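Local coordinates for tRNA uridine(34) acetyltransferase (Methanocaldococcus infernus, PDB 6IA8), which catalyses formation of 5-carboxymethyluridine at the wobble position 34 of tRNAs, using acetyl-CoA, S-adenosyl-L-methionine and a [4Fe-4S] cluster, at residues P257-F271 with F307-Y321. Numbering follows the deposited sequence.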
ATOM      1  N   PRO A 257       5.283 -16.606   2.539  1.00 34.67           N
ATOM      2  CA  PRO A 257       6.297 -17.657   2.393  1.00 32.80           C
ATOM      3  C   PRO A 257       5.947 -18.854   3.273  1.00 33.69           C
ATOM      4  O   PRO A 257       5.301 -18.724   4.318  1.00 35.72           O
ATOM      5  CB  PRO A 257       7.598 -16.985   2.854  1.00 40.90           C
ATOM      6  CG  PRO A 257       7.310 -15.507   2.807  1.00 40.60           C
ATOM      7  CD  PRO A 257       5.831 -15.364   3.107  1.00 34.99           C
ATOM      8  N   GLY A 258       6.387 -20.030   2.835  1.00 35.11           N
ATOM      9  CA  GLY A 258       6.318 -21.228   3.660  1.00 35.67           C
ATOM     10  C   GLY A 258       4.947 -21.869   3.752  1.00 39.13           C
ATOM     11  O   GLY A 258       4.636 -22.553   4.747  1.00 34.82           O
ATOM     12  N   MET A 259       4.115 -21.686   2.730  1.00 34.85           N
ATOM     13  CA  MET A 259       2.830 -22.359   2.680  1.00 45.67           C
ATOM     14  C   MET A 259       3.014 -23.848   2.392  1.00 43.61           C
ATOM     15  O   MET A 259       4.054 -24.268   1.886  1.00 34.01           O
ATOM     16  CB  MET A 259       1.942 -21.744   1.603  1.00 37.86           C
ATOM     17  CG  MET A 259       1.451 -20.346   1.959  1.00 39.61           C
ATOM     18  SD  MET A 259       0.582 -19.588   0.616  1.00 40.85           S
ATOM     19  CE  MET A 259      -0.988 -20.469   0.611  1.00 43.85           C
ATOM     20  N   PRO A 260       2.005 -24.665   2.697  1.00 37.14           N
ATOM     21  CA  PRO A 260       2.093 -26.097   2.372  1.00 35.35           C
ATOM     22  C   PRO A 260       2.399 -26.294   0.899  1.00 34.30           C
ATOM     23  O   PRO A 260       1.830 -25.628   0.032  1.00 41.99           O
ATOM     24  CB  PRO A 260       0.704 -26.635   2.737  1.00 45.94           C
ATOM     25  CG  PRO A 260       0.212 -25.712   3.814  1.00 64.13           C
ATOM     26  CD  PRO A 260       0.803 -24.341   3.492  1.00 58.55           C
ATOM     27  N   GLY A 261       3.318 -27.206   0.619  1.00 38.82           N
ATOM     28  CA  GLY A 261       3.692 -27.494  -0.745  1.00 37.06           C
ATOM     29  C   GLY A 261       4.826 -26.659  -1.284  1.00 40.90           C
ATOM     30  O   GLY A 261       5.371 -26.986  -2.353  1.00 43.42           O
ATOM     31  N   SER A 262       5.228 -25.618  -0.570  1.00 44.72           N
ATOM     32  CA  SER A 262       6.269 -24.737  -1.054  1.00 37.27           C
ATOM     33  C   SER A 262       7.623 -25.154  -0.481  1.00 43.97           C
ATOM     34  O   SER A 262       7.766 -26.170   0.201  1.00 40.02           O
ATOM     35  CB  SER A 262       5.939 -23.288  -0.696  1.00 42.39           C
ATOM     36  OG  SER A 262       6.643 -22.377  -1.541  1.00 56.83           O
ATOM     37  N   SER A 263       8.639 -24.355  -0.769  1.00 39.64           N
ATOM     38  CA  SER A 263       9.993 -24.608  -0.300  1.00 43.68           C
ATOM     39  C   SER A 263      10.734 -23.282  -0.290  1.00 37.06           C
ATOM     40  O   SER A 263      10.245 -22.273  -0.806  1.00 38.41           O
ATOM     41  CB  SER A 263      10.715 -25.615  -1.187  1.00 42.68           C
ATOM     42  OG  SER A 263      11.003 -25.028  -2.456  1.00 44.32           O
ATOM     43  N   ILE A 264      11.918 -23.285   0.324  1.00 39.47           N
ATOM     44  CA  ILE A 264      12.734 -22.076   0.342  1.00 46.07           C
ATOM     45  C   ILE A 264      13.016 -21.621  -1.082  1.00 40.51           C
ATOM     46  O   ILE A 264      12.808 -20.455  -1.428  1.00 33.83           O
ATOM     47  CB  ILE A 264      14.030 -22.304   1.141  1.00 49.68           C
ATOM     48  CG1 ILE A 264      13.699 -22.420   2.640  1.00 50.50           C
ATOM     49  CG2 ILE A 264      15.017 -21.182   0.890  1.00 45.05           C
ATOM     50  CD1 ILE A 264      14.894 -22.802   3.510  1.00 61.43           C
ATOM     51  N   GLU A 265      13.469 -22.541  -1.938  1.00 40.20           N
ATOM     52  CA  GLU A 265      13.791 -22.167  -3.310  1.00 64.79           C
ATOM     53  C   GLU A 265      12.544 -21.750  -4.078  1.00 53.47           C
ATOM     54  O   GLU A 265      12.594 -20.815  -4.878  1.00 37.25           O
ATOM     55  CB  GLU A 265      14.489 -23.320  -4.024  1.00 63.22           C
ATOM     56  CG  GLU A 265      14.985 -22.950  -5.416  1.00102.36           C
ATOM     57  CD  GLU A 265      15.957 -21.782  -5.403  1.00112.05           C
ATOM     58  OE1 GLU A 265      16.766 -21.683  -4.458  1.00104.54           O
ATOM     59  OE2 GLU A 265      15.909 -20.954  -6.336  1.00112.42           O
ATOM     60  N   MET A 266      11.426 -22.443  -3.874  1.00 39.15           N
ATOM     61  CA  MET A 266      10.179 -22.037  -4.513  1.00 42.44           C
ATOM     62  C   MET A 266       9.760 -20.632  -4.077  1.00 37.37           C
ATOM     63  O   MET A 266       9.295 -19.831  -4.898  1.00 34.12           O
ATOM     64  CB  MET A 266       9.079 -23.051  -4.186  1.00 49.22           C
ATOM     65  CG  MET A 266       7.830 -22.905  -5.041  1.00 69.39           C
ATOM     66  SD  MET A 266       6.630 -24.261  -4.873  1.00 74.86           S
ATOM     67  CE  MET A 266       7.721 -25.653  -4.894  1.00 41.86           C
ATOM     68  N   ASP A 267       9.854 -20.341  -2.773  1.00 32.71           N
ATOM     69  CA  ASP A 267       9.522 -19.000  -2.297  1.00 33.23           C
ATOM     70  C   ASP A 267      10.441 -17.943  -2.906  1.00 33.54           C
ATOM     71  O   ASP A 267       9.977 -16.869  -3.302  1.00 32.77           O
ATOM     72  CB  ASP A 267       9.594 -18.948  -0.772  1.00 33.00           C
ATOM     73  CG  ASP A 267       8.387 -19.596  -0.103  1.00 37.96           C
ATOM     74  OD1 ASP A 267       7.289 -19.745  -0.724  1.00 34.71           O
ATOM     75  OD2 ASP A 267       8.515 -19.903   1.086  1.00 39.80           O
ATOM     76  N   LYS A 268      11.751 -18.196  -2.927  1.00 32.40           N
ATOM     77  CA  LYS A 268      12.681 -17.254  -3.542  1.00 33.86           C
ATOM     78  C   LYS A 268      12.316 -16.984  -4.999  1.00 35.13           C
ATOM     79  O   LYS A 268      12.349 -15.832  -5.454  1.00 34.66           O
ATOM     80  CB  LYS A 268      14.105 -17.793  -3.437  1.00 36.98           C
ATOM     81  CG  LYS A 268      14.680 -17.737  -2.021  1.00 41.24           C
ATOM     82  CD  LYS A 268      16.108 -18.254  -1.992  1.00 41.46           C
ATOM     83  CE  LYS A 268      16.712 -18.122  -0.592  1.00 55.57           C
ATOM     84  NZ  LYS A 268      18.088 -18.709  -0.514  1.00 61.03           N
ATOM     85  N   LYS A 269      11.982 -18.033  -5.753  1.00 42.27           N
ATOM     86  CA  LYS A 269      11.611 -17.841  -7.151  1.00 37.81           C
ATOM     87  C   LYS A 269      10.338 -17.028  -7.273  1.00 33.44           C
ATOM     88  O   LYS A 269      10.215 -16.201  -8.189  1.00 33.58           O
ATOM     89  CB  LYS A 269      11.458 -19.193  -7.849  1.00 40.40           C
ATOM     90  CG  LYS A 269      12.805 -19.891  -8.090  1.00 79.52           C
ATOM     91  CD  LYS A 269      12.651 -21.159  -8.914  1.00108.01           C
ATOM     92  CE  LYS A 269      14.001 -21.680  -9.394  1.00129.89           C
ATOM     93  NZ  LYS A 269      14.639 -20.769 -10.386  1.00123.05           N
ATOM     94  N   MET A 270       9.395 -17.219  -6.346  1.00 33.14           N
ATOM     95  CA  MET A 270       8.177 -16.420  -6.376  1.00 34.90           C
ATOM     96  C   MET A 270       8.497 -14.924  -6.272  1.00 28.83           C
ATOM     97  O   MET A 270       7.927 -14.084  -6.992  1.00 30.16           O
ATOM     98  CB  MET A 270       7.244 -16.850  -5.238  1.00 36.34           C
ATOM     99  CG  MET A 270       6.149 -15.832  -4.959  1.00 39.34           C
ATOM    100  SD  MET A 270       4.798 -16.471  -3.904  1.00 42.65           S
ATOM    101  CE  MET A 270       5.564 -16.579  -2.309  1.00 64.45           C
ATOM    102  N   PHE A 271       9.336 -14.554  -5.307  1.00 27.97           N
ATOM    103  CA  PHE A 271       9.656 -13.135  -5.178  1.00 32.64           C
ATOM    104  C   PHE A 271      10.366 -12.594  -6.414  1.00 33.46           C
ATOM    105  O   PHE A 271      10.107 -11.451  -6.841  1.00 30.82           O
ATOM    106  CB  PHE A 271      10.464 -12.903  -3.907  1.00 31.06           C
ATOM    107  CG  PHE A 271       9.601 -12.991  -2.658  1.00 29.48           C
ATOM    108  CD1 PHE A 271       8.721 -11.973  -2.329  1.00 30.57           C
ATOM    109  CD2 PHE A 271       9.669 -14.102  -1.841  1.00 36.91           C
ATOM    110  CE1 PHE A 271       7.917 -12.072  -1.206  1.00 35.86           C
ATOM    111  CE2 PHE A 271       8.856 -14.225  -0.721  1.00 34.67           C
ATOM    112  CZ  PHE A 271       7.989 -13.209  -0.393  1.00 41.39           C
ATOM    113  N   PHE A 307       1.907 -30.436   6.916  1.00 51.10           N
ATOM    114  CA  PHE A 307       2.405 -29.064   6.901  1.00 59.67           C
ATOM    115  C   PHE A 307       3.337 -28.872   8.086  1.00 54.40           C
ATOM    116  O   PHE A 307       2.919 -29.037   9.236  1.00 43.94           O
ATOM    117  CB  PHE A 307       1.227 -28.070   6.948  1.00 43.56           C
ATOM    118  CG  PHE A 307       1.636 -26.623   7.050  1.00 57.05           C
ATOM    119  CD1 PHE A 307       2.711 -26.141   6.343  1.00 46.72           C
ATOM    120  CD2 PHE A 307       0.924 -25.748   7.838  1.00 44.14           C
ATOM    121  CE1 PHE A 307       3.080 -24.822   6.427  1.00 52.68           C
ATOM    122  CE2 PHE A 307       1.287 -24.418   7.930  1.00 57.26           C
ATOM    123  CZ  PHE A 307       2.366 -23.956   7.215  1.00 57.06           C
ATOM    124  N   LYS A 308       4.598 -28.557   7.796  1.00 47.74           N
ATOM    125  CA  LYS A 308       5.554 -28.109   8.801  1.00 46.83           C
ATOM    126  C   LYS A 308       5.900 -26.665   8.478  1.00 41.57           C
ATOM    127  O   LYS A 308       6.639 -26.417   7.513  1.00 39.08           O
ATOM    128  CB  LYS A 308       6.813 -28.976   8.786  1.00 63.20           C
ATOM    129  N   PRO A 309       5.407 -25.681   9.234  1.00 39.21           N
ATOM    130  CA  PRO A 309       5.655 -24.279   8.858  1.00 41.02           C
ATOM    131  C   PRO A 309       7.114 -23.924   9.086  1.00 45.31           C
ATOM    132  O   PRO A 309       7.844 -24.605   9.810  1.00 37.42           O
ATOM    133  CB  PRO A 309       4.736 -23.474   9.789  1.00 43.42           C
ATOM    134  CG  PRO A 309       4.623 -24.363  11.022  1.00 43.13           C
ATOM    135  CD  PRO A 309       4.628 -25.791  10.487  1.00 42.78           C
ATOM    136  N   TYR A 310       7.526 -22.829   8.460  1.00 40.13           N
ATOM    137  CA  TYR A 310       8.871 -22.318   8.641  1.00 41.64           C
ATOM    138  C   TYR A 310       9.114 -22.010  10.110  1.00 38.68           C
ATOM    139  O   TYR A 310       8.224 -21.518  10.813  1.00 39.94           O
ATOM    140  CB  TYR A 310       9.057 -21.029   7.834  1.00 37.48           C
ATOM    141  CG  TYR A 310       9.329 -21.184   6.347  1.00 40.32           C
ATOM    142  CD1 TYR A 310       9.361 -20.075   5.518  1.00 42.07           C
ATOM    143  CD2 TYR A 310       9.559 -22.429   5.781  1.00 40.51           C
ATOM    144  CE1 TYR A 310       9.607 -20.200   4.165  1.00 37.24           C
ATOM    145  CE2 TYR A 310       9.826 -22.564   4.440  1.00 35.64           C
ATOM    146  CZ  TYR A 310       9.849 -21.433   3.632  1.00 35.85           C
ATOM    147  OH  TYR A 310      10.112 -21.551   2.290  1.00 36.99           O
ATOM    148  N   ARG A 311      10.336 -22.278  10.565  1.00 40.63           N
ATOM    149  CA  ARG A 311      10.864 -21.694  11.790  1.00 47.51           C
ATOM    150  C   ARG A 311      11.563 -20.378  11.446  1.00 41.88           C
ATOM    151  O   ARG A 311      11.567 -19.939  10.294  1.00 41.25           O
ATOM    152  CB  ARG A 311      11.800 -22.683  12.481  1.00 51.43           C
ATOM    153  CG  ARG A 311      11.054 -23.906  13.035  1.00 79.59           C
ATOM    154  CD  ARG A 311      12.007 -24.991  13.513  1.00111.77           C
ATOM    155  NE  ARG A 311      12.922 -24.519  14.549  1.00143.28           N
ATOM    156  CZ  ARG A 311      13.824 -25.285  15.152  1.00108.15           C
ATOM    157  NH1 ARG A 311      13.929 -26.572  14.830  1.00 89.03           N
ATOM    158  NH2 ARG A 311      14.617 -24.769  16.082  1.00 88.06           N
ATOM    159  N   GLU A 312      12.173 -19.741  12.448  1.00 52.09           N
ATOM    160  CA  GLU A 312      12.756 -18.421  12.233  1.00 51.31           C
ATOM    161  C   GLU A 312      13.849 -18.449  11.170  1.00 38.93           C
ATOM    162  O   GLU A 312      13.899 -17.563  10.309  1.00 39.02           O
ATOM    163  CB  GLU A 312      13.304 -17.868  13.547  1.00 58.93           C
ATOM    164  CG  GLU A 312      12.241 -17.466  14.540  1.00124.95           C
ATOM    165  CD  GLU A 312      12.275 -15.986  14.835  1.00174.91           C
ATOM    166  OE1 GLU A 312      11.497 -15.231  14.216  1.00194.58           O
ATOM    167  OE2 GLU A 312      13.095 -15.570  15.677  1.00189.97           O
ATOM    168  N   GLU A 313      14.729 -19.456  11.210  1.00 47.45           N
ATOM    169  CA  GLU A 313      15.826 -19.532  10.250  1.00 56.86           C
ATOM    170  C   GLU A 313      15.310 -19.467   8.814  1.00 51.04           C
ATOM    171  O   GLU A 313      15.819 -18.706   7.991  1.00 41.42           O
ATOM    172  CB  GLU A 313      16.628 -20.820  10.485  1.00 66.21           C
ATOM    173  CG  GLU A 313      17.606 -21.182   9.383  1.00 99.53           C
ATOM    174  CD  GLU A 313      17.876 -22.687   9.312  1.00107.30           C
ATOM    175  OE1 GLU A 313      18.103 -23.320  10.370  1.00 88.26           O
ATOM    176  OE2 GLU A 313      17.841 -23.240   8.193  1.00 97.53           O
ATOM    177  N   GLU A 314      14.314 -20.280   8.482  1.00 39.98           N
ATOM    178  CA  GLU A 314      13.859 -20.331   7.096  1.00 50.05           C
ATOM    179  C   GLU A 314      13.159 -19.035   6.694  1.00 41.97           C
ATOM    180  O   GLU A 314      13.334 -18.549   5.569  1.00 36.62           O
ATOM    181  CB  GLU A 314      12.918 -21.520   6.885  1.00 78.78           C
ATOM    182  CG  GLU A 314      13.540 -22.883   7.121  1.00 93.83           C
ATOM    183  CD  GLU A 314      13.477 -23.298   8.571  1.00105.92           C
ATOM    184  OE1 GLU A 314      14.530 -23.312   9.237  1.00122.09           O
ATOM    185  OE2 GLU A 314      12.366 -23.595   9.048  1.00 94.16           O
ATOM    186  N   ALA A 315      12.335 -18.481   7.589  1.00 34.07           N
ATOM    187  CA  ALA A 315      11.644 -17.240   7.268  1.00 36.81           C
ATOM    188  C   ALA A 315      12.653 -16.134   7.012  1.00 32.13           C
ATOM    189  O   ALA A 315      12.498 -15.351   6.069  1.00 36.13           O
ATOM    190  CB  ALA A 315      10.689 -16.863   8.397  1.00 41.79           C
ATOM    191  N   ILE A 316      13.697 -16.065   7.844  1.00 37.12           N
ATOM    192  CA  ILE A 316      14.726 -15.039   7.694  1.00 45.17           C
ATOM    193  C   ILE A 316      15.441 -15.184   6.359  1.00 44.14           C
ATOM    194  O   ILE A 316      15.693 -14.189   5.671  1.00 42.81           O
ATOM    195  CB  ILE A 316      15.710 -15.103   8.876  1.00 45.29           C
ATOM    196  CG1 ILE A 316      14.997 -14.703  10.175  1.00 45.35           C
ATOM    197  CG2 ILE A 316      16.932 -14.205   8.630  1.00 44.52           C
ATOM    198  CD1 ILE A 316      15.827 -14.967  11.428  1.00 47.71           C
ATOM    199  N   GLU A 317      15.787 -16.417   5.975  1.00 41.27           N
ATOM    200  CA  GLU A 317      16.474 -16.637   4.710  1.00 48.70           C
ATOM    201  C   GLU A 317      15.625 -16.152   3.548  1.00 36.94           C
ATOM    202  O   GLU A 317      16.117 -15.456   2.660  1.00 35.32           O
ATOM    203  CB  GLU A 317      16.812 -18.118   4.543  1.00 47.14           C
ATOM    204  CG  GLU A 317      17.861 -18.620   5.513  1.00 75.37           C
ATOM    205  CD  GLU A 317      18.107 -20.108   5.384  1.00 81.23           C
ATOM    206  OE1 GLU A 317      17.521 -20.727   4.473  1.00 71.89           O
ATOM    207  OE2 GLU A 317      18.878 -20.656   6.201  1.00 82.32           O
ATOM    208  N   VAL A 318      14.340 -16.517   3.525  1.00 35.11           N
ATOM    209  CA  VAL A 318      13.480 -16.141   2.401  1.00 37.78           C
ATOM    210  C   VAL A 318      13.240 -14.629   2.375  1.00 36.44           C
ATOM    211  O   VAL A 318      13.317 -13.983   1.320  1.00 31.53           O
ATOM    212  CB  VAL A 318      12.154 -16.918   2.470  1.00 41.01           C
ATOM    213  CG1 VAL A 318      11.199 -16.440   1.392  1.00 42.86           C
ATOM    214  CG2 VAL A 318      12.433 -18.408   2.309  1.00 38.47           C
ATOM    215  N   ILE A 319      12.927 -14.039   3.525  1.00 33.31           N
ATOM    216  CA  ILE A 319      12.576 -12.623   3.520  1.00 32.15           C
ATOM    217  C   ILE A 319      13.809 -11.783   3.226  1.00 33.21           C
ATOM    218  O   ILE A 319      13.731 -10.749   2.548  1.00 32.83           O
ATOM    219  CB  ILE A 319      11.908 -12.226   4.849  1.00 35.39           C
ATOM    220  CG1 ILE A 319      10.545 -12.944   4.988  1.00 39.76           C
ATOM    221  CG2 ILE A 319      11.705 -10.720   4.902  1.00 38.63           C
ATOM    222  CD1 ILE A 319       9.907 -12.776   6.355  1.00 45.39           C
ATOM    223  N   SER A 320      14.967 -12.218   3.719  1.00 32.81           N
ATOM    224  CA  SER A 320      16.208 -11.499   3.423  1.00 37.35           C
ATOM    225  C   SER A 320      16.516 -11.518   1.927  1.00 35.00           C
ATOM    226  O   SER A 320      16.862 -10.486   1.325  1.00 35.01           O
ATOM    227  CB  SER A 320      17.357 -12.117   4.214  1.00 36.47           C
ATOM    228  OG  SER A 320      17.234 -11.827   5.602  1.00 47.13           O
ATOM    229  N   TYR A 321      16.341 -12.675   1.293  1.00 32.77           N
ATOM    230  CA  TYR A 321      16.458 -12.733  -0.157  1.00 39.76           C
ATOM    231  C   TYR A 321      15.482 -11.769  -0.817  1.00 30.14           C
ATOM    232  O   TYR A 321      15.858 -10.978  -1.690  1.00 32.91           O
ATOM    233  CB  TYR A 321      16.219 -14.164  -0.662  1.00 35.19           C
ATOM    234  CG  TYR A 321      16.214 -14.233  -2.171  1.00 30.72           C
ATOM    235  CD1 TYR A 321      17.409 -14.233  -2.892  1.00 40.15           C
ATOM    236  CD2 TYR A 321      15.021 -14.212  -2.877  1.00 31.58           C
ATOM    237  CE1 TYR A 321      17.412 -14.257  -4.277  1.00 38.06           C
ATOM    238  CE2 TYR A 321      15.014 -14.224  -4.254  1.00 37.00           C
ATOM    239  CZ  TYR A 321      16.201 -14.246  -4.950  1.00 40.86           C
ATOM    240  OH  TYR A 321      16.157 -14.247  -6.323  1.00 38.93           O
TER
HETATM  241  O   HOH W   1       5.658 -21.328   7.233  1.00 38.17           O
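Tyr310 lies with one ring face against Gly258, whose CA sits 3.5 Å from the ring centroid in a CH-pi contact; Glu314 CB of its own segment covers the opposite face. With CG beside the backbone N (chi1 -80°), the ring reaches across to the other segment, and its hydroxyl donates to Asp267, OH to OD2 2.6 Å. That bond comes from above the carboxylate plane, while Gly258 N reaches Asp267 OD2 from the opposite face, 2.8 Å away, and Ser262 OG donates to Asp267 OD1. The buried carboxylate is thus gripped by three donors that fix its rotation and tie the loop to the start of helix 264-276. A phenylalanine in place of Tyr310 would probably leave Asp267 OD2 without its hydroxyl donor and weaken the link between the segments. A water adds a backbone bridge, donating to Gly258 O and accepting from Tyr310 N.

Farther along, the two helices run nearly parallel, their segment axes 23° apart and 9.5 Å at closest approach. Val318 fills the space between them: CG1 packs on Asp267 CB at 3.7 Å and also meets Pro257 and Phe271, while CG2 touches Ile264 CG2. Lys268 runs its extended chain past Tyr321, with CD over one ring face near the rim and Lys268 CG 3.6 Å from Tyr321 CD2. Pro257 and Phe271 also touch Ile287 of strand 284-287. Helix 264-276 follows strand 250-255 and helix 312-325 precedes strand 331-332 of the parallel sheet, the beta/alpha layering characteristic of a radical SAM core.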